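Local coordinates for putative enoyl-CoA hydratase (Streptomyces coelicolor A3, PDB 3G64) that probably catalyses the reversible hydration of enoyl-CoA thioesters or a related reaction of acyl-CoA substrates, at the interface of chains A and B. Numbering follows the deposited sequence. Chains: chain A/B, Putative enoyl-CoA hydratase.

Contact 1 and contact 2 are neighbouring patches of one interface between two copies of the protein, their C-alpha centres about 10 Å apart. They share A:Thr227 on helix 221-234, whose methyl CG2 packs in both contacts, while its hydroxyl bonds across in contact 2. Along this helix A:Ala223 and A:Leu230 belong to contact 2, A:Lys228 and A:Leu231 to contact 1. Chain B answers with helices 162-170 and 172-181 in contact 1 and with B:Thr151 and the loop B:Leu155-B:Gly158 in contact 2. Helix 221-234 thus touches two adjoining regions of the other chain, and probably contributes to a subunit interface in the three-copy assembly.

Contact 1: the interface of chains A and B. Residues chain A 136-137, 227-228, 231; chain B 163, 167, 172, 175-176, 179-180.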
loop_
_atom_site.group_PDB
_atom_site.type_symbol
_atom_site.label_atom_id
_atom_site.label_comp_id
_atom_site.label_asym_id
_atom_site.label_seq_id
_atom_site.Cartn_x
_atom_site.Cartn_y
_atom_site.Cartn_z
ATOM N N ASP A 136 -13.003 5.279 -8.880
ATOM C CA ASP A 136 -13.063 5.358 -7.437
ATOM C C ASP A 136 -13.779 4.146 -6.854
ATOM O O ASP A 136 -13.402 3.653 -5.763
ATOM C CB ASP A 136 -13.743 6.669 -7.042
ATOM C CG ASP A 136 -13.013 7.870 -7.654
ATOM O OD1 ASP A 136 -11.890 8.161 -7.183
ATOM O OD2 ASP A 136 -13.517 8.467 -8.635
ATOM N N PHE A 137 -14.792 3.655 -7.585
ATOM C CA PHE A 137 -15.589 2.506 -7.138
ATOM C C PHE A 137 -15.685 1.470 -8.253
ATOM O O PHE A 137 -15.868 1.829 -9.423
ATOM C CB PHE A 137 -17.016 2.910 -6.704
ATOM C CG PHE A 137 -17.072 3.872 -5.543
ATOM C CD1 PHE A 137 -17.268 3.409 -4.246
ATOM C CD2 PHE A 137 -16.948 5.233 -5.752
ATOM C CE1 PHE A 137 -17.330 4.295 -3.176
ATOM C CE2 PHE A 137 -16.995 6.144 -4.679
ATOM C CZ PHE A 137 -17.186 5.669 -3.393
ATOM N N THR A 227 -12.487 14.863 -1.141
ATOM C CA THR A 227 -12.042 13.589 -0.577
ATOM C C THR A 227 -11.201 12.834 -1.623
ATOM O O THR A 227 -10.136 12.272 -1.312
ATOM C CB THR A 227 -13.251 12.687 -0.149
ATOM O OG1 THR A 227 -13.991 13.342 0.902
ATOM C CG2 THR A 227 -12.758 11.320 0.359
ATOM N N LYS A 228 -11.691 12.819 -2.859
ATOM C CA LYS A 228 -11.003 12.137 -3.939
ATOM C C LYS A 228 -9.669 12.845 -4.244
ATOM O O LYS A 228 -8.634 12.204 -4.399
ATOM C CB LYS A 228 -11.890 12.106 -5.183
ATOM C CG LYS A 228 -11.179 11.600 -6.426
ATOM C CD LYS A 228 -12.183 11.376 -7.553
ATOM C CE LYS A 228 -11.483 10.992 -8.833
ATOM N NZ LYS A 228 -12.494 10.553 -9.852
ATOM N N LEU A 231 -7.078 11.973 -1.431
ATOM C CA LEU A 231 -6.601 10.597 -1.575
ATOM C C LEU A 231 -5.554 10.516 -2.691
ATOM O O LEU A 231 -4.455 9.969 -2.533
ATOM C CB LEU A 231 -7.776 9.662 -1.921
ATOM C CG LEU A 231 -8.602 9.226 -0.711
ATOM C CD1 LEU A 231 -9.986 8.680 -1.141
ATOM C CD2 LEU A 231 -7.817 8.226 0.138
ATOM N N ALA B 163 -6.653 10.492 4.837
ATOM C CA ALA B 163 -6.443 10.161 3.416
ATOM C C ALA B 163 -5.015 9.680 3.104
ATOM O O ALA B 163 -4.786 8.938 2.134
ATOM C CB ALA B 163 -6.801 11.343 2.509
ATOM N N PRO B 167 -5.284 4.530 2.985
ATOM C CA PRO B 167 -4.841 3.696 1.862
ATOM C C PRO B 167 -3.590 2.893 2.152
ATOM O O PRO B 167 -3.426 1.808 1.562
ATOM C CB PRO B 167 -4.525 4.708 0.739
ATOM C CG PRO B 167 -5.067 6.001 1.173
ATOM C CD PRO B 167 -5.278 5.967 2.661
ATOM N N LEU B 172 -5.950 1.440 -1.539
ATOM C CA LEU B 172 -6.710 2.580 -2.071
ATOM C C LEU B 172 -8.221 2.319 -2.350
ATOM O O LEU B 172 -9.037 3.241 -2.207
ATOM C CB LEU B 172 -6.023 3.082 -3.352
ATOM C CG LEU B 172 -6.729 4.205 -4.102
ATOM C CD1 LEU B 172 -6.756 5.495 -3.213
ATOM C CD2 LEU B 172 -5.979 4.429 -5.451
ATOM N N ALA B 175 -9.996 2.264 1.021
ATOM C CA ALA B 175 -9.908 3.598 1.611
ATOM C C ALA B 175 -10.886 4.571 0.948
ATOM O O ALA B 175 -11.528 5.378 1.619
ATOM C CB ALA B 175 -8.434 4.155 1.523
ATOM N N THR B 176 -11.000 4.491 -0.375
ATOM C CA THR B 176 -11.900 5.388 -1.096
ATOM C C THR B 176 -13.342 5.156 -0.635
ATOM O O THR B 176 -14.060 6.104 -0.293
ATOM C CB THR B 176 -11.793 5.189 -2.609
ATOM O OG1 THR B 176 -10.456 5.525 -3.026
ATOM C CG2 THR B 176 -12.763 6.091 -3.324
ATOM N N LEU B 179 -13.797 6.311 3.168
ATOM C CA LEU B 179 -13.689 7.742 3.444
ATOM C C LEU B 179 -14.751 8.496 2.683
ATOM O O LEU B 179 -15.192 9.546 3.098
ATOM C CB LEU B 179 -12.295 8.300 3.074
ATOM C CG LEU B 179 -11.118 7.881 3.964
ATOM C CD1 LEU B 179 -9.813 8.473 3.486
ATOM C CD2 LEU B 179 -11.375 8.299 5.375
HETATM N N MSE B 180 -15.160 7.981 1.542
HETATM C CA MSE B 180 -16.173 8.729 0.812
HETATM C C MSE B 180 -17.621 8.550 1.243
HETATM O O MSE B 180 -18.377 9.537 1.266
HETATM C CB MSE B 180 -16.061 8.581 -0.674
HETATM C CG MSE B 180 -15.783 9.942 -1.217
HETATM SE SE MSE B 180 -16.278 9.990 -3.018
HETATM C CE MSE B 180 -14.544 9.342 -3.645
HETATM O O HOH W 1 -3.008 8.871 0.128
HETATM O O HOH W 2 -10.327 7.777 -4.915
#
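Helix 221-234 of chain A, together with A:Asp136 and the start of strand 137-140, packs against helices 162-170 and 172-181 of chain B. A:Leu231 carries most of the apolar contact. Its CG stands anti to the carbonyl carbon (chi1 -82°), and the two methyls at the branch part towards different neighbours. CD2 reaches the ring of B:Pro167, 3.7 Å from its CG, and also touches CD1 of B:Leu179 and the methyl of B:Ala163. CD1 instead lies over the start of the B:Thr176 side chain, 3.8 Å from CA of that residue.

B:Thr176 points its methyl and its hydroxyl to different tasks. CG2, anti to its own backbone N, rests 3.5 Å from the backbone O of A:Asp136 and also meets that residue's CB. The hydroxyl OG1 donates to the carbonyl O of B:Leu172 one helical turn back, tilted 25° from the carbonyl plane. OG1 also contacts a water 2.9 Å away. The same water lies 2.8 Å from the carboxylate oxygen OD1 of A:Asp136, completing a bridge between the chains. The other oxygen, OD2, takes the amine of A:Lys228 on its syn lone pair in a salt bridge within chain A. With both oxygens engaged, the carboxylate is probably restrained from turning, and the lysine charge would help to balance its own. A second water joins the backbone oxygens of A:Leu231 and B:Ala163.

Selenomethionine B:Met180 crosses A:Thr227 at an angle, its CG 3.7 Å from the methyl CG2 of the threonine. A bend at chi3 (-88°) brings the terminal methyl CE near CB of A:Lys228 and CE2 of the A:Phe137 ring, whose CZ meets CB of the selenomethionine.

In the crotonase-like fold the patch lies where the C-terminal helical region of one subunit, with the segment entering strand 137-140, faces two consecutive helices of the next.

Contact 2: the interface of chains A and B. Residues chain A 223, 226-227, 230, 249, 253; chain B 151, 155-158.
This is a helix-to-loop patch between subunits of a crotonase-family protein, and it probably helps to hold the loop at B:Leu155-B:Gly158 against the neighbouring chain in the assembly. Helices 221-234 and 239-253 of chain A receive the loop, with B:Thr151 of the preceding 3-10 helix beside it.

The hydroxyl of A:Thr227 makes a polar link across the contact. Its OG1 accepts the backbone N-H of B:Gly157 at 2.8 Å, in a nearly straight bond (170° at H), and donates in turn to the carbonyl O of A:Ala223 one turn earlier. In the second bond the donor is tilted from the plane of the A:Ala223 carbonyl. OG1 sits anti to the carbonyl carbon of its own residue (chi1 -63°), which turns the hydroxyl to the loop while CG2 lies 4.0 Å from CA of B:Gly157. A valine in its place would probably leave the B:Gly157 N-H without its acceptor and the loop freer to shift.

B:Ser156 fits its CB among chain A atoms, 3.8 Å from CD1 of A:Leu253 and 3.9 Å from CB of A:Gln226. Its OG, placed between the backbone N and the carbonyl carbon (chi1 85°), accepts the N-H of B:Gly158 at 3.1 Å and so braces the turn from within.

At one flank CD2 of B:Leu155 packs against CB of A:Leu253 at 3.7 Å, and the methyl of A:Ala223 abuts the B:Leu155 carbonyl O. At the other flank CD2 of A:Leu230 touches the backbone of B:Gly158, 3.9 Å from its CA.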
loop_
_atom_site.group_PDB
_atom_site.type_symbol
_atom_site.label_atom_id
_atom_site.label_comp_id
_atom_site.label_asym_id
_atom_site.label_seq_id
_atom_site.Cartn_x
_atom_site.Cartn_y
_atom_site.Cartn_z
ATOM N N ALA A 223 -17.405 18.326 -0.687
ATOM C CA ALA A 223 -16.806 17.369 0.240
ATOM C C ALA A 223 -16.351 16.064 -0.440
ATOM O O ALA A 223 -15.235 15.578 -0.158
ATOM C CB ALA A 223 -17.763 17.059 1.408
ATOM N N GLN A 226 -13.287 16.826 -2.970
ATOM C CA GLN A 226 -12.077 17.036 -2.195
ATOM C C GLN A 226 -11.590 15.769 -1.493
ATOM O O GLN A 226 -10.403 15.619 -1.264
ATOM C CB GLN A 226 -12.230 18.191 -1.199
ATOM C CG GLN A 226 -12.230 19.573 -1.873
ATOM C CD GLN A 226 -11.008 19.775 -2.793
ATOM O OE1 GLN A 226 -11.098 19.591 -4.000
ATOM N NE2 GLN A 226 -9.868 20.138 -2.206
ATOM N N THR A 227 -12.487 14.863 -1.141
ATOM C CA THR A 227 -12.042 13.589 -0.577
ATOM C C THR A 227 -11.201 12.834 -1.623
ATOM O O THR A 227 -10.136 12.272 -1.312
ATOM C CB THR A 227 -13.251 12.687 -0.149
ATOM O OG1 THR A 227 -13.991 13.342 0.902
ATOM C CG2 THR A 227 -12.758 11.320 0.359
ATOM N N LEU A 230 -7.805 14.592 -2.262
ATOM C CA LEU A 230 -6.781 14.390 -1.221
ATOM C C LEU A 230 -6.224 12.963 -1.195
ATOM O O LEU A 230 -5.041 12.764 -0.956
ATOM C CB LEU A 230 -7.282 14.831 0.171
ATOM C CG LEU A 230 -6.936 16.307 0.479
ATOM C CD1 LEU A 230 -7.399 17.262 -0.631
ATOM C CD2 LEU A 230 -7.518 16.731 1.796
ATOM N N THR A 249 -7.597 22.351 3.347
ATOM C CA THR A 249 -8.832 21.915 2.716
ATOM C C THR A 249 -10.007 21.893 3.722
ATOM O O THR A 249 -11.111 22.347 3.404
ATOM C CB THR A 249 -8.646 20.500 2.093
ATOM O OG1 THR A 249 -7.626 20.539 1.064
ATOM C CG2 THR A 249 -9.917 19.998 1.510
ATOM N N LEU A 253 -13.425 24.055 3.790
ATOM C CA LEU A 253 -14.747 23.457 3.710
ATOM C C LEU A 253 -15.607 23.905 4.912
ATOM O O LEU A 253 -16.840 23.962 4.833
ATOM C CB LEU A 253 -14.660 21.923 3.624
ATOM C CG LEU A 253 -14.110 21.352 2.293
ATOM C CD1 LEU A 253 -14.012 19.839 2.316
ATOM C CD2 LEU A 253 -14.982 21.773 1.166
ATOM N N THR B 151 -17.514 13.128 5.576
ATOM C CA THR B 151 -18.376 13.628 4.515
ATOM C C THR B 151 -19.826 13.747 5.021
ATOM O O THR B 151 -20.632 14.465 4.432
ATOM C CB THR B 151 -18.324 12.755 3.230
ATOM O OG1 THR B 151 -18.637 11.391 3.545
ATOM C CG2 THR B 151 -16.924 12.830 2.575
ATOM N N LEU B 155 -17.576 17.781 5.350
ATOM C CA LEU B 155 -16.124 17.985 5.251
ATOM C C LEU B 155 -15.495 16.854 4.403
ATOM O O LEU B 155 -16.164 15.881 4.098
ATOM C CB LEU B 155 -15.497 18.018 6.644
ATOM C CG LEU B 155 -15.915 19.171 7.569
ATOM C CD1 LEU B 155 -15.110 19.124 8.857
ATOM C CD2 LEU B 155 -15.734 20.523 6.891
ATOM N N SER B 156 -14.220 16.948 4.012
ATOM C CA SER B 156 -13.713 15.853 3.196
ATOM C C SER B 156 -13.152 14.756 4.097
ATOM O O SER B 156 -12.815 15.021 5.250
ATOM C CB SER B 156 -12.631 16.330 2.221
ATOM O OG SER B 156 -11.389 16.330 2.884
ATOM N N GLY B 157 -13.042 13.533 3.555
ATOM C CA GLY B 157 -12.378 12.422 4.232
ATOM C C GLY B 157 -10.864 12.560 4.436
ATOM O O GLY B 157 -10.240 11.728 5.088
ATOM N N GLY B 158 -10.268 13.615 3.895
ATOM C CA GLY B 158 -8.875 13.911 4.178
ATOM C C GLY B 158 -8.786 14.758 5.434
ATOM O O GLY B 158 -8.289 15.875 5.409
#